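Dihydrodipicolinate synthase (Bacillus clausii KSM-K16, PDB 3E96) probably catalyses the 4-hydroxy-tetrahydrodipicolinate synthase reaction as a lyase of the DapA family. Local coordinates at residues Y168-D172 with L173-A177. Residues are numbered along the deposited sequence; the frame is centred on the assembly and turned at random.
Sequences YAIND and LPRFA
Tyr168 and Phe176 meet through their rings, CD2 of the tyrosine lying 3.5 Å from CD1 of the phenylalanine. The two side chains run antiparallel alongside one another, with their ring planes inclined at 43°. The Tyr168 hydroxyl is hydrogen-bonded to OD1 of Asp151, whose OD2 forms a salt bridge with Arg175 NE. Ile170 follows and sets its CD1 over one face of the Arg175 guanidinium, 3.8 Å from NH2. Backbone carbonyls of Pro147 and Ile149 hold NH1 and NH2 of that group. At Asn171 the chain makes an inverse gamma turn, and a water links Asn171 O to Leu173 N. Asp172 is the N-cap. Its CG lies anti to the backbone N (chi1 -173°), which carries OD1 to Arg175 N at 3.1 Å. This N-H meets the carboxylate from above its plane. OD2 instead packs against Arg175 CD at 3.3 Å, and a second water joins this oxygen to Arg175 NH1. The two side chains cross at about a right angle, and their charged groups do not touch directly; OD2 is 4.7 Å from Arg175 NE. Asp172 O accepts from Phe176 N at 3.0 Å, closing the first helical turn. With an alanine here, Arg175 N would probably lose its capping acceptor and the bridging water its carboxylate partner. Residues 169-172 are the beta-to-alpha loop between strand 163-168, which carries Lys167, the predicted Schiff-base lysine, and the N-capped helix 173-180 of the TIM barrel.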
loop_
_atom_site.group_PDB
_atom_site.type_symbol
_atom_site.label_atom_id
_atom_site.label_comp_id
_atom_site.label_asym_id
_atom_site.label_seq_id
_atom_site.Cartn_x
_atom_site.Cartn_y
_atom_site.Cartn_z
ATOM N N TYR B 168 13.115 5.659 -10.849
ATOM C CA TYR B 168 12.626 6.920 -10.295
ATOM C C TYR B 168 11.217 7.134 -10.821
ATOM O O TYR B 168 11.014 7.242 -12.030
ATOM C CB TYR B 168 13.535 8.065 -10.727
ATOM C CG TYR B 168 13.413 9.272 -9.837
ATOM C CD1 TYR B 168 14.068 9.323 -8.603
ATOM C CD2 TYR B 168 12.619 10.354 -10.210
ATOM C CE1 TYR B 168 13.931 10.427 -7.762
ATOM C CE2 TYR B 168 12.472 11.455 -9.383
ATOM C CZ TYR B 168 13.128 11.492 -8.160
ATOM O OH TYR B 168 12.970 12.593 -7.344
ATOM N N ALA B 169 10.249 7.205 -9.912
ATOM C CA ALA B 169 8.856 7.335 -10.311
ATOM C C ALA B 169 8.127 8.568 -9.797
ATOM O O ALA B 169 6.908 8.547 -9.615
ATOM C CB ALA B 169 8.099 6.070 -9.912
ATOM N N ILE B 170 8.881 9.632 -9.542
ATOM C CA ILE B 170 8.307 10.895 -9.105
ATOM C C ILE B 170 8.455 11.762 -10.348
ATOM O O ILE B 170 9.572 12.028 -10.794
ATOM C CB ILE B 170 9.105 11.514 -7.942
ATOM C CG1 ILE B 170 9.106 10.553 -6.750
ATOM C CG2 ILE B 170 8.496 12.856 -7.548
ATOM C CD1 ILE B 170 9.934 11.032 -5.568
ATOM N N ASN B 171 7.333 12.187 -10.922
ATOM C CA ASN B 171 7.384 12.988 -12.138
ATOM C C ASN B 171 7.690 14.450 -11.880
ATOM O O ASN B 171 6.924 15.344 -12.235
ATOM C CB ASN B 171 6.081 12.828 -12.926
ATOM C CG ASN B 171 5.914 11.418 -13.467
ATOM O OD1 ASN B 171 6.889 10.793 -13.901
ATOM N ND2 ASN B 171 4.684 10.910 -13.452
ATOM N N ASP B 172 8.842 14.668 -11.262
ATOM C CA ASP B 172 9.325 15.997 -10.931
ATOM C C ASP B 172 10.681 16.058 -11.624
ATOM O O ASP B 172 11.677 15.569 -11.089
ATOM C CB ASP B 172 9.489 16.109 -9.414
ATOM C CG ASP B 172 9.836 17.512 -8.969
ATOM O OD1 ASP B 172 10.640 18.168 -9.655
ATOM O OD2 ASP B 172 9.313 17.952 -7.924
ATOM N N LEU B 173 10.716 16.630 -12.826
ATOM C CA LEU B 173 11.955 16.691 -13.595
ATOM C C LEU B 173 13.122 17.409 -12.912
ATOM O O LEU B 173 14.248 16.913 -12.946
ATOM C CB LEU B 173 11.684 17.278 -14.988
ATOM C CG LEU B 173 11.028 16.314 -15.995
ATOM C CD1 LEU B 173 11.954 15.141 -16.274
ATOM C CD2 LEU B 173 9.705 15.808 -15.462
ATOM N N PRO B 174 12.885 18.584 -12.300
ATOM C CA PRO B 174 14.020 19.246 -11.642
ATOM C C PRO B 174 14.601 18.356 -10.545
ATOM O O PRO B 174 15.817 18.281 -10.381
ATOM C CB PRO B 174 13.399 20.529 -11.086
ATOM C CG PRO B 174 12.353 20.847 -12.120
ATOM C CD PRO B 174 11.715 19.480 -12.347
ATOM N N ARG B 175 13.733 17.674 -9.796
ATOM C CA ARG B 175 14.206 16.780 -8.741
ATOM C C ARG B 175 15.027 15.643 -9.328
ATOM O O ARG B 175 16.112 15.325 -8.838
ATOM C CB ARG B 175 13.041 16.171 -7.957
ATOM C CG ARG B 175 12.513 17.027 -6.830
ATOM C CD ARG B 175 11.429 16.283 -6.049
ATOM N NE ARG B 175 11.950 15.179 -5.238
ATOM C CZ ARG B 175 11.247 14.570 -4.284
ATOM N NH1 ARG B 175 10.001 14.957 -4.034
ATOM N NH2 ARG B 175 11.790 13.603 -3.556
ATOM N N PHE B 176 14.499 15.018 -10.377
ATOM C CA PHE B 176 15.193 13.909 -11.012
ATOM C C PHE B 176 16.547 14.344 -11.574
ATOM O O PHE B 176 17.564 13.693 -11.333
ATOM C CB PHE B 176 14.329 13.303 -12.130
ATOM C CG PHE B 176 15.023 12.215 -12.903
ATOM C CD1 PHE B 176 15.395 11.028 -12.278
ATOM C CD2 PHE B 176 15.367 12.406 -14.235
ATOM C CE1 PHE B 176 16.107 10.051 -12.973
ATOM C CE2 PHE B 176 16.078 11.439 -14.938
ATOM C CZ PHE B 176 16.451 10.259 -14.305
ATOM N N ALA B 177 16.567 15.454 -12.306
ATOM C CA ALA B 177 17.819 15.938 -12.887
ATOM C C ALA B 177 18.878 16.209 -11.819
ATOM O O ALA B 177 20.068 15.953 -12.034
ATOM C CB ALA B 177 17.566 17.201 -13.704
HETATM O O HOH W 1 8.097 17.773 -13.650
HETATM O O HOH W 2 8.053 16.385 -6.067
#